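Ribonucleoside-diphosphate reductase subunit beta (Streptococcus sanguinis, PDB 4N83) carries a dimanganese centre and, as the small subunit of a class Ib ribonucleotide reductase, probably takes part in making deoxyribonucleotides for DNA synthesis. Local coordinates at residues E157-Y162 against T251-N256; W220-L225 against L264-L269; G164-L169 against P279-G284; P128-K133 against E233-S238. One frame throughout, in Å; residues are numbered along the deposited sequence.

Contact 1 (E157-Y162 against T251-N256). With MN (manganese (II) ion), chain I; MN (manganese (II) ion), chain J.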
loop_
_atom_site.group_PDB
_atom_site.type_symbol
_atom_site.label_atom_id
_atom_site.label_comp_id
_atom_site.label_asym_id
_atom_site.label_seq_id
_atom_site.Cartn_x
_atom_site.Cartn_y
_atom_site.Cartn_z
ATOM N N GLU A 157 14.163 -1.560 -11.225
ATOM C CA GLU A 157 14.424 -2.298 -9.988
ATOM C C GLU A 157 15.056 -3.684 -10.170
ATOM O O GLU A 157 15.623 -4.224 -9.220
ATOM C CB GLU A 157 13.130 -2.404 -9.183
ATOM C CG GLU A 157 12.553 -1.043 -8.830
ATOM C CD GLU A 157 11.311 -1.136 -7.973
ATOM O OE1 GLU A 157 10.307 -1.716 -8.440
ATOM O OE2 GLU A 157 11.341 -0.629 -6.835
ATOM N N THR A 158 14.969 -4.250 -11.375
ATOM C CA THR A 158 15.550 -5.571 -11.659
ATOM C C THR A 158 16.967 -5.486 -12.242
ATOM O O THR A 158 17.708 -6.470 -12.202
ATOM C CB THR A 158 14.673 -6.380 -12.643
ATOM O OG1 THR A 158 13.287 -6.110 -12.399
ATOM C CG2 THR A 158 14.930 -7.879 -12.503
ATOM N N PHE A 159 17.342 -4.319 -12.769
ATOM C CA PHE A 159 18.592 -4.166 -13.523
ATOM C C PHE A 159 19.492 -3.051 -12.972
ATOM O O PHE A 159 20.580 -3.329 -12.464
ATOM C CB PHE A 159 18.268 -3.969 -15.018
ATOM C CG PHE A 159 19.244 -3.094 -15.763
ATOM C CD1 PHE A 159 20.573 -3.469 -15.910
ATOM C CD2 PHE A 159 18.822 -1.901 -16.339
ATOM C CE1 PHE A 159 21.464 -2.664 -16.599
ATOM C CE2 PHE A 159 19.709 -1.094 -17.031
ATOM C CZ PHE A 159 21.032 -1.476 -17.161
ATOM N N LEU A 160 19.040 -1.802 -13.064
ATOM C CA LEU A 160 19.880 -0.647 -12.708
ATOM C C LEU A 160 19.853 -0.283 -11.217
ATOM O O LEU A 160 20.573 0.621 -10.785
ATOM C CB LEU A 160 19.539 0.568 -13.584
ATOM C CG LEU A 160 18.128 1.170 -13.528
ATOM C CD1 LEU A 160 18.005 2.220 -12.431
ATOM C CD2 LEU A 160 17.752 1.764 -14.879
ATOM N N PHE A 161 19.025 -0.978 -10.438
ATOM C CA PHE A 161 19.098 -0.914 -8.972
ATOM C C PHE A 161 20.351 -1.638 -8.465
ATOM O O PHE A 161 20.890 -1.296 -7.412
ATOM C CB PHE A 161 17.850 -1.544 -8.328
ATOM C CG PHE A 161 16.904 -0.549 -7.702
ATOM C CD1 PHE A 161 16.573 -0.641 -6.355
ATOM C CD2 PHE A 161 16.334 0.468 -8.455
ATOM C CE1 PHE A 161 15.699 0.261 -5.774
ATOM C CE2 PHE A 161 15.459 1.373 -7.879
ATOM C CZ PHE A 161 15.142 1.271 -6.536
ATOM N N TYR A 162 20.809 -2.632 -9.226
ATOM C CA TYR A 162 21.897 -3.512 -8.795
ATOM C C TYR A 162 23.291 -2.887 -8.884
ATOM O O TYR A 162 24.254 -3.458 -8.370
ATOM C CB TYR A 162 21.846 -4.832 -9.570
ATOM C CG TYR A 162 20.703 -5.720 -9.135
ATOM C CD1 TYR A 162 19.405 -5.487 -9.581
ATOM C CD2 TYR A 162 20.915 -6.783 -8.261
ATOM C CE1 TYR A 162 18.355 -6.292 -9.176
ATOM C CE2 TYR A 162 19.868 -7.595 -7.854
ATOM C CZ TYR A 162 18.591 -7.344 -8.315
ATOM O OH TYR A 162 17.548 -8.145 -7.916
ATOM N N THR A 251 30.130 -5.576 -15.076
ATOM C CA THR A 251 29.855 -7.003 -15.272
ATOM C C THR A 251 28.542 -7.405 -14.592
ATOM O O THR A 251 27.795 -8.235 -15.110
ATOM C CB THR A 251 30.994 -7.881 -14.707
ATOM O OG1 THR A 251 32.263 -7.352 -15.112
ATOM C CG2 THR A 251 30.872 -9.318 -15.197
ATOM N N PHE A 252 28.277 -6.808 -13.432
ATOM C CA PHE A 252 27.065 -7.081 -12.658
ATOM C C PHE A 252 25.830 -6.449 -13.309
ATOM O O PHE A 252 24.737 -7.017 -13.254
ATOM C CB PHE A 252 27.248 -6.562 -11.223
ATOM C CG PHE A 252 26.271 -7.129 -10.222
ATOM C CD1 PHE A 252 26.077 -8.501 -10.107
ATOM C CD2 PHE A 252 25.580 -6.287 -9.358
ATOM C CE1 PHE A 252 25.190 -9.018 -9.173
ATOM C CE2 PHE A 252 24.697 -6.799 -8.420
ATOM C CZ PHE A 252 24.502 -8.165 -8.326
ATOM N N LEU A 253 26.011 -5.280 -13.923
ATOM C CA LEU A 253 24.920 -4.572 -14.606
ATOM C C LEU A 253 24.457 -5.291 -15.874
ATOM O O LEU A 253 23.258 -5.370 -16.143
ATOM C CB LEU A 253 25.333 -3.135 -14.948
ATOM C CG LEU A 253 25.217 -2.116 -13.811
ATOM C CD1 LEU A 253 25.972 -0.839 -14.151
ATOM C CD2 LEU A 253 23.754 -1.817 -13.507
ATOM N N ARG A 254 25.410 -5.797 -16.652
ATOM C CA ARG A 254 25.097 -6.572 -17.854
ATOM C C ARG A 254 24.396 -7.888 -17.508
ATOM O O ARG A 254 23.542 -8.361 -18.261
ATOM C CB ARG A 254 26.368 -6.856 -18.662
ATOM C CG ARG A 254 26.932 -5.640 -19.383
ATOM C CD ARG A 254 28.158 -5.999 -20.210
ATOM N NE ARG A 254 29.349 -6.189 -19.379
ATOM C CZ ARG A 254 30.234 -5.240 -19.066
ATOM N NH1 ARG A 254 30.097 -3.992 -19.507
ATOM N NH2 ARG A 254 31.276 -5.545 -18.299
ATOM N N TYR A 255 24.763 -8.466 -16.365
ATOM C CA TYR A 255 24.190 -9.730 -15.903
ATOM C C TYR A 255 22.712 -9.585 -15.533
ATOM O O TYR A 255 21.871 -10.344 -16.015
ATOM C CB TYR A 255 24.992 -10.265 -14.707
ATOM C CG TYR A 255 24.366 -11.452 -14.006
ATOM C CD1 TYR A 255 24.092 -12.629 -14.697
ATOM C CD2 TYR A 255 24.057 -11.400 -12.649
ATOM C CE1 TYR A 255 23.522 -13.718 -14.060
ATOM C CE2 TYR A 255 23.487 -12.485 -12.002
ATOM C CZ TYR A 255 23.222 -13.641 -12.711
ATOM O OH TYR A 255 22.655 -14.718 -12.073
ATOM N N ASN A 256 22.405 -8.608 -14.683
ATOM C CA ASN A 256 21.030 -8.376 -14.230
ATOM C C ASN A 256 20.118 -7.748 -15.288
ATOM O O ASN A 256 18.895 -7.788 -15.151
ATOM C CB ASN A 256 21.023 -7.514 -12.963
ATOM C CG ASN A 256 21.467 -8.284 -11.735
ATOM O OD1 ASN A 256 20.938 -9.356 -11.439
ATOM N ND2 ASN A 256 22.433 -7.740 -11.007
HETATM MN MN MN I . 8.909 -2.804 -7.577
HETATM MN MN MN J . 11.952 -0.876 -4.508
#
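The amide of Asn256 sits in the angle between two aromatic rings, one from each segment. Its CG lies 3.7 Å above the plane of the Tyr162 ring, displaced toward the rim, with the amide and ring planes 34° apart. ND2 is 3.3 Å from Tyr162 CG and also lies over the centre of the Phe252 ring, one turn earlier on its own helix. The two rings are oblique to one another, planes at 69°. Phe252 brings its edge up to the backbone, where CD2 is 3.3 Å from Tyr162 O, while its CE2 packs on Tyr162 CB. Asn256 gets there with CG anti to its own carbonyl carbon (chi1 -74°).

Segment 157-162 takes in a wider pi-type turn at 157-160, in a helix of the ferritin-like bundle that houses the metals. Glu157, on the side turned from helix 246-263, bridges both manganese ions: OE1 binds one at 2.0 Å and OE2 the other at 2.4 Å, and the site is completed by Asp66, Glu97, His100, Glu191 and His194. Phe159 carries much of the rest: Leu253 O lies at the edge of its ring, in the ring plane, 3.3 Å from CE1. Leu253 CD2 meets that same CE1 at 3.9 Å, the two side chains crossing at about a right angle, and Leu253 continues onto Glu232 and Thr236 of helix 211-240.

Contact 2 (W220-L225 against L264-L269)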
loop_
_atom_site.group_PDB
_atom_site.type_symbol
_atom_site.label_atom_id
_atom_site.label_comp_id
_atom_site.label_asym_id
_atom_site.label_seq_id
_atom_site.Cartn_x
_atom_site.Cartn_y
_atom_site.Cartn_z
ATOM N N TRP A 220 11.668 0.340 -29.127
ATOM C CA TRP A 220 11.632 1.336 -28.051
ATOM C C TRP A 220 12.210 0.777 -26.745
ATOM O O TRP A 220 12.704 1.531 -25.904
ATOM C CB TRP A 220 10.195 1.825 -27.826
ATOM C CG TRP A 220 10.092 3.030 -26.930
ATOM C CD1 TRP A 220 10.154 4.341 -27.307
ATOM C CD2 TRP A 220 9.905 3.029 -25.510
ATOM N NE1 TRP A 220 10.020 5.157 -26.208
ATOM C CE2 TRP A 220 9.866 4.377 -25.093
ATOM C CE3 TRP A 220 9.769 2.020 -24.548
ATOM C CZ2 TRP A 220 9.696 4.742 -23.755
ATOM C CZ3 TRP A 220 9.600 2.383 -23.219
ATOM C CH2 TRP A 220 9.565 3.734 -22.835
ATOM N N MET A 221 12.147 -0.543 -26.588
ATOM C CA MET A 221 12.646 -1.220 -25.394
ATOM C C MET A 221 14.173 -1.189 -25.312
ATOM O O MET A 221 14.735 -0.718 -24.320
ATOM C CB MET A 221 12.146 -2.669 -25.376
ATOM C CG MET A 221 12.533 -3.467 -24.144
ATOM S SD MET A 221 11.539 -4.961 -23.963
ATOM C CE MET A 221 12.477 -5.819 -22.704
ATOM N N TYR A 222 14.836 -1.690 -26.351
ATOM C CA TYR A 222 16.302 -1.739 -26.378
ATOM C C TYR A 222 16.931 -0.348 -26.501
ATOM O O TYR A 222 18.027 -0.121 -25.990
ATOM C CB TYR A 222 16.803 -2.661 -27.496
ATOM C CG TYR A 222 16.558 -4.131 -27.218
ATOM C CD1 TYR A 222 17.300 -4.811 -26.254
ATOM C CD2 TYR A 222 15.586 -4.844 -27.916
ATOM C CE1 TYR A 222 17.080 -6.155 -25.994
ATOM C CE2 TYR A 222 15.358 -6.187 -27.665
ATOM C CZ TYR A 222 16.107 -6.838 -26.704
ATOM O OH TYR A 222 15.882 -8.171 -26.453
ATOM N N ASP A 223 16.240 0.576 -27.168
ATOM C CA ASP A 223 16.660 1.983 -27.205
ATOM C C ASP A 223 16.721 2.570 -25.794
ATOM O O ASP A 223 17.655 3.301 -25.460
ATOM C CB ASP A 223 15.710 2.825 -28.070
ATOM C CG ASP A 223 15.991 2.692 -29.558
ATOM O OD1 ASP A 223 15.613 3.612 -30.312
ATOM O OD2 ASP A 223 16.585 1.674 -29.977
ATOM N N LEU A 224 15.722 2.245 -24.978
ATOM C CA LEU A 224 15.690 2.665 -23.577
ATOM C C LEU A 224 16.717 1.892 -22.745
ATOM O O LEU A 224 17.258 2.421 -21.773
ATOM C CB LEU A 224 14.288 2.466 -22.991
ATOM C CG LEU A 224 13.998 3.140 -21.645
ATOM C CD1 LEU A 224 13.873 4.648 -21.806
ATOM C CD2 LEU A 224 12.735 2.568 -21.020
ATOM N N LEU A 225 16.978 0.644 -23.130
ATOM C CA LEU A 225 17.945 -0.202 -22.426
ATOM C C LEU A 225 19.363 0.357 -22.552
ATOM O O LEU A 225 20.047 0.550 -21.547
ATOM C CB LEU A 225 17.887 -1.643 -22.958
ATOM C CG LEU A 225 18.396 -2.760 -22.032
ATOM C CD1 LEU A 225 17.886 -4.117 -22.498
ATOM C CD2 LEU A 225 19.917 -2.777 -21.927
ATOM N N LEU A 264 10.374 -9.754 -18.568
ATOM C CA LEU A 264 9.496 -9.160 -19.583
ATOM C C LEU A 264 9.227 -10.097 -20.770
ATOM O O LEU A 264 8.489 -9.736 -21.687
ATOM C CB LEU A 264 10.079 -7.831 -20.078
ATOM C CG LEU A 264 10.051 -6.686 -19.058
ATOM C CD1 LEU A 264 11.061 -5.603 -19.410
ATOM C CD2 LEU A 264 8.655 -6.091 -18.944
ATOM N N GLY A 265 9.825 -11.287 -20.753
ATOM C CA GLY A 265 9.580 -12.298 -21.780
ATOM C C GLY A 265 10.477 -12.158 -22.996
ATOM O O GLY A 265 10.127 -12.617 -24.084
ATOM N N GLN A 266 11.634 -11.526 -22.809
ATOM C CA GLN A 266 12.606 -11.339 -23.882
ATOM C C GLN A 266 13.875 -12.136 -23.602
ATOM O O GLN A 266 14.085 -12.627 -22.491
ATOM C CB GLN A 266 12.941 -9.853 -24.046
ATOM C CG GLN A 266 11.807 -9.019 -24.629
ATOM C CD GLN A 266 11.383 -9.459 -26.022
ATOM O OE1 GLN A 266 10.206 -9.387 -26.373
ATOM N NE2 GLN A 266 12.340 -9.922 -26.820
ATOM N N ASP A 267 14.718 -12.249 -24.622
ATOM C CA ASP A 267 15.916 -13.081 -24.558
ATOM C C ASP A 267 17.072 -12.329 -23.894
ATOM O O ASP A 267 17.131 -11.101 -23.967
ATOM C CB ASP A 267 16.311 -13.528 -25.968
ATOM C CG ASP A 267 15.195 -14.281 -26.674
ATOM O OD1 ASP A 267 14.687 -15.267 -26.102
ATOM O OD2 ASP A 267 14.824 -13.887 -27.799
ATOM N N PRO A 268 17.993 -13.066 -23.241
ATOM C CA PRO A 268 19.135 -12.441 -22.565
ATOM C C PRO A 268 20.143 -11.853 -23.554
ATOM O O PRO A 268 20.649 -12.569 -24.420
ATOM C CB PRO A 268 19.755 -13.600 -21.778
ATOM C CG PRO A 268 19.369 -14.821 -22.536
ATOM C CD PRO A 268 18.008 -14.534 -23.098
ATOM N N LEU A 269 20.432 -10.561 -23.410
ATOM C CA LEU A 269 21.232 -9.826 -24.391
ATOM C C LEU A 269 22.731 -10.091 -24.238
ATOM O O LEU A 269 23.391 -10.508 -25.192
ATOM C CB LEU A 269 20.948 -8.323 -24.279
ATOM C CG LEU A 269 21.360 -7.442 -25.462
ATOM C CD1 LEU A 269 20.509 -7.740 -26.688
ATOM C CD2 LEU A 269 21.255 -5.971 -25.086
#
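Leu264 makes the first touch, its CD1 methyl meeting the terminal CE of Met221 at 3.6 Å as the two side chains run alongside one another, pointing opposite ways. Met221 spans the gap because it is fully extended: CG is anti to the backbone N (chi1 -177°), and SD and CE continue the extended chain. Gly265 then ends helix 246-263 with a Schellman motif; its positive phi of 87° turns the chain out of the helix.

Gln266, the next residue, uses its aliphatic part. Its CG rests 3.8 Å from Met221 CE, so that one methyl packs against both Leu264 and Gln266. Further out, Gln266 NE2 comes no closer than 4.0 Å to Tyr222 OH, a packing distance, with the amide and ring planes almost perpendicular at 83°. Asp267 contributes its backbone, O standing 4.0 Å from the same Tyr222 OH.

Past Pro268, Leu269 turns back toward the helix and lays CD1 3.8 Å from Tyr222 CE1, approaching the ring obliquely. Leu261 of helix 246-263 touches Met221, Tyr222 and Leu269, and Phe155 of helix 148-160 touches Met221. The contact is mainly apolar packing of a loop on a helix, folding the chain that leaves helix 246-263 against helix 211-240 in this all-helical, ferritin-like fold.

Contact 3 (G164-L169 against P279-G284)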
loop_
_atom_site.group_PDB
_atom_site.type_symbol
_atom_site.label_atom_id
_atom_site.label_comp_id
_atom_site.label_asym_id
_atom_site.label_seq_id
_atom_site.Cartn_x
_atom_site.Cartn_y
_atom_site.Cartn_z
ATOM N N GLY A 164 23.810 -0.274 -7.262
ATOM C CA GLY A 164 23.886 0.014 -5.835
ATOM C C GLY A 164 23.991 -1.231 -4.969
ATOM O O GLY A 164 24.746 -1.244 -3.999
ATOM N N PHE A 165 23.245 -2.281 -5.315
ATOM C CA PHE A 165 23.252 -3.523 -4.530
ATOM C C PHE A 165 24.609 -4.242 -4.521
ATOM O O PHE A 165 24.872 -5.043 -3.623
ATOM C CB PHE A 165 22.174 -4.506 -5.019
ATOM C CG PHE A 165 20.751 -4.053 -4.777
ATOM C CD1 PHE A 165 20.386 -3.395 -3.605
ATOM C CD2 PHE A 165 19.760 -4.334 -5.712
ATOM C CE1 PHE A 165 19.074 -3.002 -3.390
ATOM C CE2 PHE A 165 18.447 -3.945 -5.498
ATOM C CZ PHE A 165 18.105 -3.279 -4.335
ATOM N N PHE A 166 25.458 -3.959 -5.508
ATOM C CA PHE A 166 26.790 -4.574 -5.605
ATOM C C PHE A 166 27.648 -4.369 -4.349
ATOM O O PHE A 166 28.392 -5.269 -3.950
ATOM C CB PHE A 166 27.532 -4.030 -6.835
ATOM C CG PHE A 166 28.852 -4.705 -7.106
ATOM C CD1 PHE A 166 28.929 -5.795 -7.963
ATOM C CD2 PHE A 166 30.022 -4.242 -6.513
ATOM C CE1 PHE A 166 30.143 -6.414 -8.219
ATOM C CE2 PHE A 166 31.237 -4.859 -6.762
ATOM C CZ PHE A 166 31.298 -5.946 -7.616
ATOM N N THR A 167 27.545 -3.191 -3.735
ATOM C CA THR A 167 28.368 -2.842 -2.571
ATOM C C THR A 167 28.011 -3.633 -1.296
ATOM O O THR A 167 28.883 -4.294 -0.731
ATOM C CB THR A 167 28.341 -1.321 -2.295
ATOM O OG1 THR A 167 28.683 -0.613 -3.492
ATOM C CG2 THR A 167 29.327 -0.946 -1.194
ATOM N N PRO A 168 26.743 -3.573 -0.834
ATOM C CA PRO A 168 26.393 -4.334 0.374
ATOM C C PRO A 168 26.467 -5.854 0.197
ATOM O O PRO A 168 26.744 -6.568 1.162
ATOM C CB PRO A 168 24.951 -3.897 0.662
ATOM C CG PRO A 168 24.425 -3.437 -0.651
ATOM C CD PRO A 168 25.595 -2.792 -1.328
ATOM N N LEU A 169 26.214 -6.335 -1.019
ATOM C CA LEU A 169 26.373 -7.757 -1.341
ATOM C C LEU A 169 27.846 -8.180 -1.310
ATOM O O LEU A 169 28.160 -9.322 -0.963
ATOM C CB LEU A 169 25.772 -8.074 -2.717
ATOM C CG LEU A 169 24.247 -7.995 -2.851
ATOM C CD1 LEU A 169 23.837 -8.062 -4.316
ATOM C CD2 LEU A 169 23.564 -9.096 -2.055
ATOM N N PRO A 279 32.771 -13.404 -7.516
ATOM C CA PRO A 279 32.298 -14.601 -6.814
ATOM C C PRO A 279 31.737 -14.330 -5.417
ATOM O O PRO A 279 30.788 -14.998 -5.003
ATOM C CB PRO A 279 33.553 -15.477 -6.729
ATOM C CG PRO A 279 34.688 -14.517 -6.766
ATOM C CD PRO A 279 34.240 -13.393 -7.654
ATOM N N ILE A 280 32.315 -13.362 -4.705
ATOM C CA ILE A 280 31.887 -13.057 -3.336
ATOM C C ILE A 280 30.580 -12.252 -3.322
ATOM O O ILE A 280 29.863 -12.241 -2.320
ATOM C CB ILE A 280 33.007 -12.338 -2.529
ATOM C CG1 ILE A 280 33.101 -12.917 -1.111
ATOM C CG2 ILE A 280 32.810 -10.826 -2.492
ATOM C CD1 ILE A 280 33.835 -14.240 -1.032
ATOM N N VAL A 281 30.280 -11.578 -4.432
ATOM C CA VAL A 281 28.992 -10.904 -4.611
ATOM C C VAL A 281 27.916 -11.932 -4.960
ATOM O O VAL A 281 26.766 -11.804 -4.534
ATOM C CB VAL A 281 29.059 -9.819 -5.708
ATOM C CG1 VAL A 281 27.686 -9.200 -5.951
ATOM C CG2 VAL A 281 30.068 -8.746 -5.320
ATOM N N MET A 282 28.297 -12.950 -5.730
ATOM C CA MET A 282 27.402 -14.067 -6.041
ATOM C C MET A 282 27.219 -14.972 -4.818
ATOM O O MET A 282 26.216 -15.680 -4.707
ATOM C CB MET A 282 27.936 -14.875 -7.230
ATOM C CG MET A 282 26.868 -15.647 -7.994
ATOM S SD MET A 282 25.538 -14.615 -8.650
ATOM C CE MET A 282 26.445 -13.471 -9.686
ATOM N N ASN A 283 28.200 -14.951 -3.916
ATOM C CA ASN A 283 28.064 -15.561 -2.593
ATOM C C ASN A 283 27.044 -14.794 -1.745
ATOM O O ASN A 283 26.336 -15.386 -0.928
ATOM C CB ASN A 283 29.428 -15.598 -1.885
ATOM C CG ASN A 283 29.358 -16.207 -0.496
ATOM O OD1 ASN A 283 29.789 -15.594 0.480
ATOM N ND2 ASN A 283 28.816 -17.415 -0.399
ATOM N N GLY A 284 26.979 -13.479 -1.949
ATOM C CA GLY A 284 26.008 -12.622 -1.273
ATOM C C GLY A 284 24.567 -12.839 -1.709
ATOM O O GLY A 284 23.654 -12.759 -0.888
#
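Val281 reaches across with both methyls. CG2 sits over one face of the Phe166 ring as a CH-pi contact, 4.0 Å from the ring centroid and 22° off the normal, displaced toward the CE1 and CZ rim. CG1 lies 3.9 Å from Leu169 CB. Gly284, three residues after Val281, presents its backbone to Leu169 CD2, 3.8 Å from its O; with no side chain on Gly284, the two backbones come near each other here, Leu169 CA to Gly284 CA 4.9 Å.

Phe166 extends toward the partner helix with CG anti to the backbone N (chi1 -174°). Around this layer, Glu248 and Val249 of helix 246-263 touch Phe166, and Phe252 touches Leu169. Val281 N hydrogen-bonds Asn278 OD1 at the start of the short helix. Thr167, facing away, hydrogen-bonds Tyr240 OH. The helices cross almost perpendicularly, at 88° with axes 9.0 Å apart: the short last modelled helix 279-285 laid across helix 162-173 of the ferritin-like bundle.

Contact 4 (P128-K133 against E233-S238)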
loop_
_atom_site.group_PDB
_atom_site.type_symbol
_atom_site.label_atom_id
_atom_site.label_comp_id
_atom_site.label_asym_id
_atom_site.label_seq_id
_atom_site.Cartn_x
_atom_site.Cartn_y
_atom_site.Cartn_z
ATOM N N PRO A 128 23.965 14.910 -11.146
ATOM C CA PRO A 128 23.712 14.969 -12.594
ATOM C C PRO A 128 23.132 13.680 -13.190
ATOM O O PRO A 128 22.292 13.745 -14.088
ATOM C CB PRO A 128 25.102 15.233 -13.189
ATOM C CG PRO A 128 25.896 15.830 -12.083
ATOM C CD PRO A 128 25.374 15.205 -10.825
ATOM N N TYR A 129 23.581 12.528 -12.693
ATOM C CA TYR A 129 23.168 11.231 -13.235
ATOM C C TYR A 129 21.795 10.803 -12.721
ATOM O O TYR A 129 20.905 10.490 -13.510
ATOM C CB TYR A 129 24.195 10.152 -12.889
ATOM C CG TYR A 129 25.595 10.455 -13.373
ATOM C CD1 TYR A 129 25.944 10.278 -14.710
ATOM C CD2 TYR A 129 26.573 10.914 -12.495
ATOM C CE1 TYR A 129 27.226 10.553 -15.158
ATOM C CE2 TYR A 129 27.858 11.192 -12.933
ATOM C CZ TYR A 129 28.178 11.010 -14.263
ATOM O OH TYR A 129 29.453 11.283 -14.703
ATOM N N LEU A 130 21.636 10.793 -11.399
ATOM C CA LEU A 130 20.414 10.294 -10.755
ATOM C C LEU A 130 19.175 11.106 -11.133
ATOM O O LEU A 130 18.113 10.537 -11.392
ATOM C CB LEU A 130 20.568 10.289 -9.229
ATOM C CG LEU A 130 21.680 9.423 -8.628
ATOM C CD1 LEU A 130 21.881 9.765 -7.159
ATOM C CD2 LEU A 130 21.372 7.943 -8.801
ATOM N N GLN A 131 19.315 12.431 -11.151
ATOM C CA GLN A 131 18.212 13.327 -11.512
ATOM C C GLN A 131 17.778 13.135 -12.963
ATOM O O GLN A 131 16.585 13.166 -13.264
ATOM C CB GLN A 131 18.601 14.792 -11.282
ATOM C CG GLN A 131 18.758 15.174 -9.818
ATOM C CD GLN A 131 17.442 15.160 -9.059
ATOM O OE1 GLN A 131 16.397 15.521 -9.601
ATOM N NE2 GLN A 131 17.488 14.746 -7.797
ATOM N N LYS A 132 18.747 12.940 -13.854
ATOM C CA LYS A 132 18.458 12.674 -15.264
ATOM C C LYS A 132 17.915 11.252 -15.421
ATOM O O LYS A 132 17.002 11.013 -16.213
ATOM C CB LYS A 132 19.716 12.879 -16.121
ATOM C CG LYS A 132 19.448 13.337 -17.550
ATOM C CD LYS A 132 19.173 12.176 -18.492
ATOM C CE LYS A 132 18.932 12.656 -19.914
ATOM N NZ LYS A 132 17.630 13.364 -20.065
ATOM N N LYS A 133 18.475 10.318 -14.652
ATOM C CA LYS A 133 18.022 8.924 -14.647
ATOM C C LYS A 133 16.565 8.811 -14.198
ATOM O O LYS A 133 15.779 8.086 -14.809
ATOM C CB LYS A 133 18.924 8.081 -13.737
ATOM C CG LYS A 133 18.608 6.593 -13.725
ATOM C CD LYS A 133 19.769 5.775 -13.173
ATOM C CE LYS A 133 20.060 6.104 -11.717
ATOM N NZ LYS A 133 21.064 5.180 -11.117
ATOM N N GLU A 233 26.822 3.579 -16.720
ATOM C CA GLU A 233 28.282 3.498 -16.821
ATOM C C GLU A 233 28.955 4.811 -16.400
ATOM O O GLU A 233 30.103 4.807 -15.951
ATOM C CB GLU A 233 28.706 3.106 -18.243
ATOM C CG GLU A 233 28.475 1.637 -18.571
ATOM C CD GLU A 233 28.736 1.302 -20.029
ATOM O OE1 GLU A 233 28.173 1.983 -20.913
ATOM O OE2 GLU A 233 29.496 0.347 -20.293
ATOM N N GLY A 234 28.240 5.925 -16.550
ATOM C CA GLY A 234 28.698 7.220 -16.048
ATOM C C GLY A 234 28.590 7.319 -14.535
ATOM O O GLY A 234 29.495 7.834 -13.876
ATOM N N TYR A 235 27.481 6.826 -13.988
ATOM C CA TYR A 235 27.253 6.811 -12.539
ATOM C C TYR A 235 28.155 5.793 -11.835
ATOM O O TYR A 235 28.584 6.018 -10.702
ATOM C CB TYR A 235 25.777 6.511 -12.238
ATOM C CG TYR A 235 25.421 6.513 -10.763
ATOM C CD1 TYR A 235 25.262 7.708 -10.066
ATOM C CD2 TYR A 235 25.234 5.321 -10.070
ATOM C CE1 TYR A 235 24.934 7.713 -8.719
ATOM C CE2 TYR A 235 24.905 5.316 -8.724
ATOM C CZ TYR A 235 24.756 6.514 -8.053
ATOM O OH TYR A 235 24.429 6.513 -6.715
ATOM N N THR A 236 28.433 4.679 -12.507
ATOM C CA THR A 236 29.332 3.652 -11.975
ATOM C C THR A 236 30.753 4.202 -11.851
ATOM O O THR A 236 31.380 4.083 -10.798
ATOM C CB THR A 236 29.347 2.395 -12.872
ATOM O OG1 THR A 236 28.011 1.903 -13.038
ATOM C CG2 THR A 236 30.211 1.298 -12.264
ATOM N N GLU A 237 31.248 4.805 -12.930
ATOM C CA GLU A 237 32.575 5.429 -12.936
ATOM C C GLU A 237 32.651 6.639 -11.998
ATOM O O GLU A 237 33.725 6.968 -11.493
ATOM C CB GLU A 237 32.973 5.832 -14.361
ATOM C CG GLU A 237 33.295 4.647 -15.261
ATOM C CD GLU A 237 33.535 5.040 -16.707
ATOM O OE1 GLU A 237 34.237 6.044 -16.949
ATOM O OE2 GLU A 237 33.034 4.329 -17.605
ATOM N N SER A 238 31.511 7.288 -11.762
ATOM C CA SER A 238 31.431 8.412 -10.825
ATOM C C SER A 238 31.630 7.989 -9.364
ATOM O O SER A 238 31.993 8.817 -8.526
ATOM C CB SER A 238 30.087 9.135 -10.974
ATOM O OG SER A 238 29.954 10.185 -10.031
#
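Tyr235 and Tyr129 each carry a close part of this contact. Leu130 CD2 approaches the buried Tyr235 ring obliquely, 3.6 Å from CE1. The Tyr129 ring lies on backbone, one face over the Gly234 carbonyl and Tyr235 N; CZ is 3.5 Å from Gly234 O. Ser238 CB meets the Tyr129 ring at CE2, 3.6 Å away, obliquely. Tyr129, Gly234 and Ser238 form the partly exposed margin, yet pack as closely as the buried side.

The looser element is Lys133, whose NZ is held over one face of the Tyr235 ring in a cation-pi contact, 4.6 Å from the centroid and 20° off the normal. The Lys133 chain is extended to CD, and chi3 (64°) then turns CE aside. Glu232 gives the ammonium a long, weak ion pair as well, which would probably favour its positive charge. Gln131, turned from this interface, hydrogen-bonds the backbone of Tyr4 and Tyr5 of the second subunit. The axes lie 9.9 Å apart at 152°, an antiparallel pairing of helices 128-143 and 211-240 in the all-helical ferritin-like fold.

From the N terminus, the first segments come in the order 128-133, 157-162, 164-169 and 220-225, before any loop closes. Contact 4 closes first, when 233-238 returns to helix 128-143. Contact 1 follows at 251-256, contact 2 at 264-269, and contact 3 last at 279-284. Contact 2 is nested inside the loop of contact 3; every other pair crosses. Helix 246-263 links contact 1 to contact 3, where Phe252 packs on Phe166 and Val281, and helix 148-160 links contact 1 to contact 4, where Leu160 touches Lys133. Contact 2 touches none of the others, but shares helix 211-240 with contact 4, about 21 Å away between centres.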